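PDB 3GY9: GCN5-related N-acetyltransferase from Exiguobacterium sibiricum 255-15, which binds coenzyme A and probably transfers an acyl group, most likely acetyl, from it to a substrate not yet identified. Local coordinates for residues V4-V9 with A50-L55; I93-L98 with D120-G125; Y109-L114 with T137-K142. All blocks are in the same frame, centred on the assembly; numbering follows the deposited sequence. Where two conformers were deposited one is given.

Contact 1: residues V4-V9 with A50-L55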
loop_
_atom_site.group_PDB
_atom_site.type_symbol
_atom_site.label_atom_id
_atom_site.label_comp_id
_atom_site.label_asym_id
_atom_site.label_seq_id
_atom_site.Cartn_x
_atom_site.Cartn_y
_atom_site.Cartn_z
ATOM N N VAL A 4 5.547 -10.833 -11.165
ATOM C CA VAL A 4 4.288 -10.763 -10.459
ATOM C C VAL A 4 3.302 -9.990 -11.291
ATOM O O VAL A 4 3.683 -9.237 -12.194
ATOM C CB VAL A 4 4.383 -10.077 -9.056
ATOM C CG1 VAL A 4 5.304 -10.854 -8.148
ATOM C CG2 VAL A 4 4.831 -8.612 -9.169
ATOM N N THR A 5 2.034 -10.192 -10.973
ATOM C CA THR A 5 0.952 -9.375 -11.496
ATOM C C THR A 5 0.336 -8.642 -10.302
ATOM O O THR A 5 0.194 -9.211 -9.228
ATOM C CB THR A 5 -0.086 -10.249 -12.201
ATOM O OG1 THR A 5 -0.633 -11.188 -11.270
ATOM C CG2 THR A 5 0.545 -11.004 -13.341
ATOM N N ILE A 6 0.013 -7.366 -10.476
ATOM C CA ILE A 6 -0.626 -6.603 -9.424
ATOM C C ILE A 6 -2.101 -6.487 -9.803
ATOM O O ILE A 6 -2.431 -5.952 -10.876
ATOM C CB ILE A 6 -0.042 -5.180 -9.270
ATOM C CG1 ILE A 6 1.491 -5.168 -9.131
ATOM C CG2 ILE A 6 -0.695 -4.474 -8.084
ATOM C CD1 ILE A 6 2.024 -5.767 -7.884
ATOM N N GLU A 7 -2.972 -6.960 -8.918
ATOM C CA GLU A 7 -4.405 -7.036 -9.175
ATOM C C GLU A 7 -5.174 -6.219 -8.136
ATOM O O GLU A 7 -4.789 -6.205 -6.974
ATOM C CB GLU A 7 -4.865 -8.505 -9.112
ATOM C CG GLU A 7 -6.366 -8.656 -8.983
ATOM C CD GLU A 7 -6.877 -10.040 -9.266
ATOM O OE1 GLU A 7 -7.631 -10.187 -10.249
ATOM O OE2 GLU A 7 -6.538 -10.968 -8.507
ATOM N N ARG A 8 -6.271 -5.588 -8.550
ATOM C CA ARG A 8 -7.221 -4.961 -7.629
ATOM C C ARG A 8 -8.058 -6.014 -6.920
ATOM O O ARG A 8 -8.571 -6.945 -7.554
ATOM C CB ARG A 8 -8.162 -4.067 -8.428
ATOM C CG ARG A 8 -9.149 -3.228 -7.652
ATOM C CD ARG A 8 -10.031 -2.437 -8.634
ATOM N NE ARG A 8 -9.177 -1.795 -9.609
ATOM C CZ ARG A 8 -8.525 -0.644 -9.406
ATOM N NH1 ARG A 8 -8.764 0.105 -8.327
ATOM N NH2 ARG A 8 -7.690 -0.216 -10.328
ATOM N N VAL A 9 -8.214 -5.860 -5.612
ATOM C CA VAL A 9 -9.017 -6.759 -4.824
ATOM C C VAL A 9 -10.449 -6.275 -4.894
ATOM O O VAL A 9 -10.776 -5.227 -4.340
ATOM C CB VAL A 9 -8.542 -6.799 -3.359
ATOM C CG1 VAL A 9 -9.461 -7.639 -2.502
ATOM C CG2 VAL A 9 -7.130 -7.305 -3.295
ATOM N N ALA A 50 -8.696 1.826 -3.005
ATOM C CA ALA A 50 -8.443 0.544 -3.656
ATOM C C ALA A 50 -7.472 -0.255 -2.812
ATOM O O ALA A 50 -6.633 0.312 -2.093
ATOM C CB ALA A 50 -7.856 0.761 -5.020
HETATM N N MSE A 51 -7.552 -1.583 -2.942
HETATM C CA MSE A 51 -6.591 -2.483 -2.335
HETATM C C MSE A 51 -6.060 -3.361 -3.441
HETATM O O MSE A 51 -6.840 -3.851 -4.282
HETATM C CB MSE A 51 -7.244 -3.353 -1.279
HETATM C CG MSE A 51 -6.332 -4.332 -0.575
HETATM SE SE MSE A 51 -4.712 -3.551 0.231
HETATM C CE MSE A 51 -5.549 -2.142 1.192
ATOM N N PHE A 52 -4.740 -3.548 -3.445
ATOM C CA PHE A 52 -4.094 -4.399 -4.437
ATOM C C PHE A 52 -3.376 -5.570 -3.800
ATOM O O PHE A 52 -2.954 -5.504 -2.653
ATOM C CB PHE A 52 -3.084 -3.591 -5.259
ATOM C CG PHE A 52 -3.699 -2.446 -5.977
ATOM C CD1 PHE A 52 -4.379 -2.650 -7.163
ATOM C CD2 PHE A 52 -3.606 -1.158 -5.473
ATOM C CE1 PHE A 52 -4.976 -1.587 -7.827
ATOM C CE2 PHE A 52 -4.206 -0.082 -6.146
ATOM C CZ PHE A 52 -4.883 -0.308 -7.327
ATOM N N VAL A 53 -3.238 -6.641 -4.583
ATOM C CA VAL A 53 -2.362 -7.748 -4.232
ATOM C C VAL A 53 -1.396 -8.021 -5.370
ATOM O O VAL A 53 -1.748 -7.824 -6.548
ATOM C CB VAL A 53 -3.123 -9.074 -3.927
ATOM C CG1 VAL A 53 -3.752 -8.994 -2.561
ATOM C CG2 VAL A 53 -4.127 -9.403 -5.010
ATOM N N ALA A 54 -0.203 -8.492 -5.002
ATOM C CA ALA A 54 0.777 -8.973 -5.975
ATOM C C ALA A 54 0.669 -10.490 -5.971
ATOM O O ALA A 54 0.763 -11.110 -4.919
ATOM C CB ALA A 54 2.159 -8.555 -5.591
ATOM N N LEU A 55 0.437 -11.055 -7.148
ATOM C CA LEU A 55 0.313 -12.482 -7.324
ATOM C C LEU A 55 1.512 -13.032 -8.055
ATOM O O LEU A 55 1.936 -12.492 -9.086
ATOM C CB LEU A 55 -0.930 -12.817 -8.124
ATOM C CG LEU A 55 -2.251 -12.426 -7.483
ATOM C CD1 LEU A 55 -3.362 -12.819 -8.408
ATOM C CD2 LEU A 55 -2.465 -13.085 -6.133
HETATM O O HOH W 1 0.588 -13.702 -11.726
HETATM O O HOH W 2 -10.034 -2.495 -4.229
#
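The carbonyl oxygen of Leu-55 takes two protons, one from Thr-5 N at 3.0 Å and one from water 1 at 3.2 Å, and the same water is hydrogen-bonded to Thr-5 OG1. Thr-5 also accepts from Leu-55 through its own carbonyl, which makes the two residues a hydrogen-bonded antiparallel pair. Glu-7 and Val-53 form the next such pair, with a nearly straight bond from Glu-7 N to Val-53 O (2.8 Å, 171°). Further on, Val-9 N donates to Met-51 O, while water 2 lies between Val-9 O and Met-51 N, accepting from the latter.

On the face of Ile-6 and Arg-8 the packing is close. CD1 of Ile-6 lies 3.6 Å from CB of Ala-54, and its CG2 sits against CB of Phe-52. The Arg-8 side chain runs alongside Phe-52, pointing the same way; CE1 of Phe-52 comes over the rim of one guanidinium face, with the planes 72° apart. A bend at chi3 (-48°) turns NE off the line of the chain; beyond it NH2 forms a salt bridge with Glu-104 of helix 93-105. Val-9 CG2 meets Val-53 CG1 at 3.8 Å. On the face of Glu-7 and Val-53, Glu-7 OE2 is, in the conformer given, hydrogen-bonded to Tyr-15 OH. Strand 5-8 forms one edge of the mixed sheet of a GCN5-related N-acetyltransferase fold, antiparallel to strand 50-55.

Contact 2: residues I93-L98 with D120-G125. With COA (coenzyme A), chain B.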
loop_
_atom_site.group_PDB
_atom_site.type_symbol
_atom_site.label_atom_id
_atom_site.label_comp_id
_atom_site.label_asym_id
_atom_site.label_seq_id
_atom_site.Cartn_x
_atom_site.Cartn_y
_atom_site.Cartn_z
ATOM N N ILE A 93 8.893 -6.066 -6.128
ATOM C CA ILE A 93 7.437 -6.127 -5.931
ATOM C C ILE A 93 6.894 -4.865 -5.235
ATOM O O ILE A 93 5.902 -4.278 -5.679
ATOM C CB ILE A 93 7.052 -7.406 -5.149
ATOM C CG1 ILE A 93 7.427 -8.658 -5.971
ATOM C CG2 ILE A 93 5.566 -7.407 -4.815
ATOM C CD1 ILE A 93 7.323 -9.947 -5.184
ATOM N N GLY A 94 7.514 -4.473 -4.127
ATOM C CA GLY A 94 7.054 -3.294 -3.406
ATOM C C GLY A 94 7.067 -2.072 -4.314
ATOM O O GLY A 94 6.136 -1.246 -4.290
ATOM N N THR A 95 8.127 -1.916 -5.091
ATOM C CA THR A 95 8.194 -0.806 -6.026
ATOM C C THR A 95 7.037 -0.830 -7.015
ATOM O O THR A 95 6.391 0.191 -7.214
ATOM C CB THR A 95 9.542 -0.763 -6.744
ATOM O OG1 THR A 95 10.572 -0.600 -5.765
ATOM C CG2 THR A 95 9.596 0.391 -7.720
ATOM N N ALA A 96 6.754 -1.986 -7.614
ATOM C CA ALA A 96 5.679 -2.073 -8.598
ATOM C C ALA A 96 4.330 -1.774 -7.955
ATOM O O ALA A 96 3.496 -1.087 -8.530
ATOM C CB ALA A 96 5.643 -3.446 -9.226
ATOM N N LEU A 97 4.133 -2.281 -6.745
ATOM C CA LEU A 97 2.910 -2.027 -6.005
ATOM C C LEU A 97 2.723 -0.526 -5.708
ATOM O O LEU A 97 1.664 0.041 -5.984
ATOM C CB LEU A 97 2.952 -2.841 -4.722
ATOM C CG LEU A 97 1.816 -2.735 -3.730
ATOM C CD1 LEU A 97 0.481 -3.186 -4.322
ATOM C CD2 LEU A 97 2.158 -3.568 -2.487
ATOM N N LEU A 98 3.749 0.115 -5.146
ATOM C CA LEU A 98 3.653 1.537 -4.837
ATOM C C LEU A 98 3.481 2.383 -6.078
ATOM O O LEU A 98 2.720 3.342 -6.068
ATOM C CB LEU A 98 4.853 2.008 -4.041
ATOM C CG LEU A 98 4.652 2.059 -2.520
ATOM C CD1 LEU A 98 3.669 3.192 -2.146
ATOM C CD2 LEU A 98 4.143 0.741 -1.977
ATOM N N ASP A 120 11.903 3.655 5.706
ATOM C CA ASP A 120 12.179 5.012 5.237
ATOM C C ASP A 120 12.930 5.050 3.894
ATOM O O ASP A 120 12.525 5.781 2.991
ATOM C CB ASP A 120 12.902 5.820 6.346
ATOM C CG ASP A 120 13.397 7.191 5.876
ATOM O OD1 ASP A 120 12.578 8.021 5.417
ATOM O OD2 ASP A 120 14.621 7.434 5.957
ATOM N N PRO A 121 14.021 4.281 3.754
ATOM C CA PRO A 121 14.764 4.272 2.486
ATOM C C PRO A 121 13.894 3.932 1.263
ATOM O O PRO A 121 14.007 4.599 0.228
ATOM C CB PRO A 121 15.804 3.176 2.716
ATOM C CG PRO A 121 16.027 3.204 4.200
ATOM C CD PRO A 121 14.667 3.419 4.763
ATOM N N PHE A 122 13.051 2.915 1.411
ATOM C CA PHE A 122 12.109 2.532 0.357
ATOM C C PHE A 122 11.248 3.725 -0.055
ATOM O O PHE A 122 11.181 4.075 -1.241
ATOM C CB PHE A 122 11.234 1.374 0.832
ATOM C CG PHE A 122 10.099 1.020 -0.105
ATOM C CD1 PHE A 122 10.362 0.610 -1.404
ATOM C CD2 PHE A 122 8.785 1.069 0.324
ATOM C CE1 PHE A 122 9.317 0.276 -2.266
ATOM C CE2 PHE A 122 7.755 0.709 -0.524
ATOM C CZ PHE A 122 8.034 0.319 -1.827
ATOM N N TYR A 123 10.600 4.357 0.922
ATOM C CA TYR A 123 9.678 5.459 0.611
ATOM C C TYR A 123 10.387 6.708 0.094
ATOM O O TYR A 123 9.885 7.371 -0.814
ATOM C CB TYR A 123 8.734 5.736 1.794
ATOM C CG TYR A 123 7.746 4.601 1.973
ATOM C CD1 TYR A 123 6.785 4.360 1.004
ATOM C CD2 TYR A 123 7.780 3.752 3.087
ATOM C CE1 TYR A 123 5.874 3.341 1.122
ATOM C CE2 TYR A 123 6.861 2.708 3.208
ATOM C CZ TYR A 123 5.918 2.504 2.212
ATOM O OH TYR A 123 4.981 1.484 2.267
ATOM N N GLN A 124 11.561 7.019 0.630
ATOM C CA GLN A 124 12.307 8.144 0.084
ATOM C C GLN A 124 12.740 7.887 -1.349
ATOM O O GLN A 124 12.713 8.804 -2.161
ATOM C CB GLN A 124 13.484 8.536 0.970
ATOM C CG GLN A 124 12.994 9.130 2.295
ATOM C CD GLN A 124 13.936 10.141 2.883
ATOM O OE1 GLN A 124 14.436 11.024 2.182
ATOM N NE2 GLN A 124 14.166 10.041 4.189
ATOM N N GLY A 125 13.088 6.639 -1.670
ATOM C CA GLY A 125 13.465 6.279 -3.043
ATOM C C GLY A 125 12.336 6.492 -4.038
ATOM O O GLY A 125 12.566 6.733 -5.222
HETATM N N1A COA B . 13.299 -4.931 3.733
HETATM C C2A COA B . 13.051 -3.571 3.762
HETATM N N3A COA B . 13.326 -2.780 2.664
HETATM C C4A COA B . 13.841 -3.350 1.547
HETATM C C5A COA B . 14.101 -4.718 1.494
HETATM C C6A COA B . 13.825 -5.513 2.602
HETATM N N6A COA B . 14.159 -6.796 2.623
HETATM N N7A COA B . 14.610 -4.986 0.266
HETATM C C8A COA B . 14.676 -3.840 -0.446
HETATM N N9A COA B . 14.209 -2.821 0.348
HETATM C C1B COA B . 14.132 -1.395 0.016
HETATM C C2B COA B . 15.415 -0.890 -0.626
HETATM O O2B COA B . 15.656 0.442 -0.216
HETATM C C3B COA B . 15.111 -0.940 -2.101
HETATM O O3B COA B . 15.834 -0.007 -2.865
HETATM P P3B COA B . 16.969 -0.573 -3.854
HETATM O O7A COA B . 17.610 0.575 -4.599
HETATM O O8A COA B . 17.974 -1.308 -3.005
HETATM O O9A COA B . 16.364 -1.537 -4.848
HETATM C C4B COA B . 13.635 -0.611 -2.109
HETATM O O4B COA B . 13.105 -1.205 -0.939
HETATM C C5B COA B . 12.912 -1.103 -3.366
HETATM O O5B COA B . 13.078 -2.491 -3.496
HETATM P P1A COA B . 11.845 -3.507 -3.775
HETATM O O1A COA B . 10.894 -2.959 -4.792
HETATM O O2A COA B . 12.497 -4.804 -4.125
HETATM O O3A COA B . 11.222 -3.571 -2.306
HETATM P P2A COA B . 10.365 -4.749 -1.643
HETATM O O4A COA B . 9.593 -5.564 -2.666
HETATM O O5A COA B . 11.222 -5.496 -0.689
HETATM O O6A COA B . 9.302 -3.862 -0.835
HETATM C CBP COA B . 8.928 -3.177 1.466
HETATM C CCP COA B . 9.719 -2.945 0.176
HETATM C CDP COA B . 7.458 -2.858 1.210
HETATM C CEP COA B . 9.483 -2.210 2.531
HETATM C CAP COA B . 9.072 -4.647 1.908
HETATM O OAP COA B . 10.441 -4.978 1.988
HETATM C C9P COA B . 8.429 -4.875 3.248
HETATM O O9P COA B . 7.056 -5.133 3.364
HETATM N N8P COA B . 9.256 -4.798 4.285
HETATM C C7P COA B . 8.802 -5.003 5.655
HETATM C C6P COA B . 9.551 -4.093 6.631
HETATM C C5P COA B . 11.007 -4.492 6.717
HETATM O O5P COA B . 11.513 -5.214 5.841
HETATM N N4P COA B . 11.688 -4.036 7.766
HETATM C C3P COA B . 13.133 -4.091 7.826
HETATM C C2P COA B . 13.656 -5.517 7.990
HETATM S S1P COA B . 12.988 -6.413 9.415
#
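Phe-122 points its ring across from helix 120-125 to the N-terminal turn of helix 93-105, the pyrophosphate-binding turn of the GNAT fold. CG, anti to the backbone N (chi1 172°), points across to that turn, and the ring meets it by its edge: Gly-94 O is in its plane, 3.5 Å from CZ, and Thr-95 OG1 lies at the same rim near CE1. One ring face is given to coenzyme A, whose CCP sits 3.8 Å above its centre, while CD1 approaches the ribose oxygen O4B.

Leu-98 crosses Phe-122 obliquely, setting CG and CD2 against CZ and CE2. Its CD1 meets the edge of the Tyr-123 ring at CE1, the two side chains crossing at about a right angle. CD2 of Phe-122 in turn stands over the centre of one face of Tyr-123. Ile-79 and Val-82 of strand 76-84 also pack on Leu-98, joining this cluster to the sheet.

Gly-94 has no side chain, and the cofactor lies close against its backbone. Gly-94 N donates to O4A at 2.8 Å on one phosphate, and Thr-95 holds O1A on the other twice, through N at 3.0 Å and through OG1 at 2.6 Å.

Contact 3: residues Y109-L114 with T137-K142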
loop_
_atom_site.group_PDB
_atom_site.type_symbol
_atom_site.label_atom_id
_atom_site.label_comp_id
_atom_site.label_asym_id
_atom_site.label_seq_id
_atom_site.Cartn_x
_atom_site.Cartn_y
_atom_site.Cartn_z
ATOM N N TYR A 109 -6.438 12.397 -5.279
ATOM C CA TYR A 109 -5.849 13.139 -4.160
ATOM C C TYR A 109 -4.691 14.016 -4.629
ATOM O O TYR A 109 -3.993 13.686 -5.584
ATOM C CB TYR A 109 -5.379 12.189 -3.043
ATOM C CG TYR A 109 -6.509 11.311 -2.533
ATOM C CD1 TYR A 109 -7.504 11.831 -1.718
ATOM C CD2 TYR A 109 -6.576 9.974 -2.872
ATOM C CE1 TYR A 109 -8.541 11.028 -1.238
ATOM C CE2 TYR A 109 -7.621 9.156 -2.422
ATOM C CZ TYR A 109 -8.607 9.703 -1.615
ATOM O OH TYR A 109 -9.666 8.927 -1.184
ATOM N N ASP A 110 -4.539 15.158 -3.972
ATOM C CA ASP A 110 -3.467 16.095 -4.282
ATOM C C ASP A 110 -2.239 15.857 -3.411
ATOM O O ASP A 110 -1.183 16.450 -3.652
ATOM C CB ASP A 110 -3.961 17.532 -4.114
ATOM C CG ASP A 110 -4.977 17.890 -5.149
ATOM O OD1 ASP A 110 -4.649 17.764 -6.337
ATOM O OD2 ASP A 110 -6.111 18.247 -4.801
ATOM N N ARG A 111 -2.383 14.987 -2.415
ATOM C CA ARG A 111 -1.299 14.642 -1.516
ATOM C C ARG A 111 -1.496 13.222 -1.044
ATOM O O ARG A 111 -2.632 12.818 -0.823
ATOM C CB ARG A 111 -1.323 15.566 -0.305
ATOM C CG ARG A 111 -0.233 15.287 0.713
ATOM C CD ARG A 111 -0.200 16.357 1.810
ATOM N NE ARG A 111 0.343 17.620 1.323
ATOM C CZ ARG A 111 -0.317 18.781 1.282
ATOM N NH1 ARG A 111 -1.567 18.890 1.727
ATOM N NH2 ARG A 111 0.300 19.864 0.811
ATOM N N LEU A 112 -0.414 12.455 -0.915
ATOM C CA LEU A 112 -0.472 11.114 -0.313
ATOM C C LEU A 112 0.424 11.045 0.899
ATOM O O LEU A 112 1.533 11.581 0.888
ATOM C CB LEU A 112 -0.035 10.032 -1.295
ATOM C CG LEU A 112 -0.882 9.935 -2.564
ATOM C CD1 LEU A 112 -0.292 8.889 -3.486
ATOM C CD2 LEU A 112 -2.349 9.607 -2.260
ATOM N N VAL A 113 -0.089 10.399 1.946
ATOM C CA VAL A 113 0.634 10.259 3.195
ATOM C C VAL A 113 0.626 8.816 3.645
ATOM O O VAL A 113 -0.201 8.033 3.216
ATOM C CB VAL A 113 0.041 11.149 4.301
ATOM C CG1 VAL A 113 0.012 12.607 3.833
ATOM C CG2 VAL A 113 -1.343 10.693 4.737
ATOM N N LEU A 114 1.548 8.479 4.534
ATOM C CA LEU A 114 1.618 7.117 5.081
ATOM C C LEU A 114 2.400 7.134 6.385
ATOM O O LEU A 114 3.113 8.094 6.690
ATOM C CB LEU A 114 2.232 6.131 4.078
ATOM C CG LEU A 114 3.674 6.420 3.635
ATOM C CD1 LEU A 114 4.700 5.718 4.522
ATOM C CD2 LEU A 114 3.878 6.027 2.174
ATOM N N THR A 137 4.493 9.495 8.750
ATOM C CA THR A 137 5.946 9.553 8.650
ATOM C C THR A 137 6.397 10.081 7.283
ATOM O O THR A 137 7.495 10.644 7.176
ATOM C CB THR A 137 6.607 8.172 8.856
ATOM O OG1 THR A 137 6.123 7.235 7.885
ATOM C CG2 THR A 137 6.370 7.642 10.277
ATOM N N HIS A 138 5.576 9.926 6.249
ATOM C CA HIS A 138 5.995 10.273 4.885
ATOM C C HIS A 138 4.868 10.931 4.114
ATOM O O HIS A 138 3.708 10.568 4.284
ATOM C CB HIS A 138 6.469 9.044 4.126
ATOM C CG HIS A 138 7.758 8.483 4.634
ATOM N ND1 HIS A 138 7.814 7.599 5.692
ATOM C CD2 HIS A 138 9.041 8.696 4.248
ATOM C CE1 HIS A 138 9.074 7.275 5.920
ATOM N NE2 HIS A 138 9.840 7.936 5.069
ATOM N N THR A 139 5.222 11.896 3.271
ATOM C CA THR A 139 4.241 12.654 2.500
ATOM C C THR A 139 4.757 12.938 1.086
ATOM O O THR A 139 5.966 13.021 0.858
ATOM C CB THR A 139 3.887 13.984 3.223
ATOM O OG1 THR A 139 2.783 14.626 2.568
ATOM C CG2 THR A 139 5.082 14.940 3.268
ATOM N N LEU A 140 3.839 13.124 0.145
ATOM C CA LEU A 140 4.219 13.463 -1.227
ATOM C C LEU A 140 3.102 14.255 -1.884
ATOM O O LEU A 140 1.969 13.783 -1.907
ATOM C CB LEU A 140 4.495 12.189 -2.028
ATOM C CG LEU A 140 4.820 12.342 -3.519
ATOM C CD1 LEU A 140 6.096 13.141 -3.699
ATOM C CD2 LEU A 140 4.912 10.965 -4.183
ATOM N N ASP A 141 3.427 15.421 -2.431
ATOM C CA ASP A 141 2.453 16.241 -3.159
ATOM C C ASP A 141 2.364 15.822 -4.623
ATOM O O ASP A 141 3.362 15.442 -5.225
ATOM C CB ASP A 141 2.851 17.720 -3.113
ATOM C CG ASP A 141 2.702 18.336 -1.741
ATOM O OD1 ASP A 141 1.894 17.842 -0.924
ATOM O OD2 ASP A 141 3.395 19.348 -1.501
ATOM N N LYS A 142 1.183 15.974 -5.216
ATOM C CA LYS A 142 0.992 15.603 -6.616
ATOM C C LYS A 142 1.914 16.394 -7.533
ATOM O O LYS A 142 2.435 15.856 -8.496
ATOM C CB LYS A 142 -0.463 15.819 -7.048
ATOM C CG LYS A 142 -0.771 15.282 -8.446
ATOM C CD LYS A 142 -2.248 15.389 -8.821
ATOM C CE LYS A 142 -2.703 16.816 -9.014
ATOM N NZ LYS A 142 -3.990 16.889 -9.788
#
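Leu-114 O accepts two backbone protons, from Thr-137 N at 2.8 Å in the carbonyl plane and from His-138 N at 3.1 Å, tilted from it. Thr-137 OG1 also approaches Leu-114 O, at 3.4 Å, a weak and unsettled bond. Thr-137 OG1 is hydrogen-bonded to ND1 of His-138 at 2.8 Å and takes a proton from Ser-116 N. His-138 NE2 is bonded to Asp-120 OD1, which means both ring nitrogens of this buried side chain have partners and the rotation of the ring is fixed. CD1 of Leu-114 packs against CB and ND1 of the same histidine.

Because Thr-137 and His-138 both face the single residue Leu-114, the pair is a classic beta bulge at the start of strand 138-141, which otherwise runs regularly antiparallel to strand 111-114. Leu-114 N returns a bond to His-138 O. Leu-112 and Leu-140 exchange two, and their side chains share a buried face of the sheet, where Ala-105 and Met-102 of helix 93-105 cover them. Val-113 and Arg-111 find their backbone partners on the other side, in strand 76-84.

At the far end the charges pair. Asp-141 OD1 lies 2.7 Å from Arg-111 NE in a salt bridge, although the N-H points well aside of the oxygen (126° at the hydrogen), which makes the hydrogen bond weak; the carboxylate and guanidinium planes are 64° apart. In the conformer given, Thr-139 OG1 lies against CG and CD of the same arginine. Lys-142 N donates to Asp-110 O from above the carbonyl plane. A bend at chi3 (69°) brings CE of Lys-142 beside Asp-110 OD1, to which NZ makes a long salt bridge at 3.6 Å, while Asp-110 OD2 is bound by Arg-75.

Overall arrangement
From the N terminus, contact 1 comes first: it closes a loop of 40 residues holding helices 18-26 and 31-37 and sets strand 5-8 beside strand 50-55. It is complete before contact 2 opens. Contacts 2 and 3 cross, since their segments alternate: helix 93-105, strand 111-114, helix 120-125, strand 138-141. Contacts 1 and 3 belong to one sheet on opposite sides of the chain's centre, 21 Å apart between centres and without touching. Contact 2 reaches both. Ile-93 and Leu-97 pack on Ala-54 and Phe-52 of contact 1, while Tyr-123 rests against Leu-114 of contact 3, joining the cofactor-binding helices to both regions of the sheet.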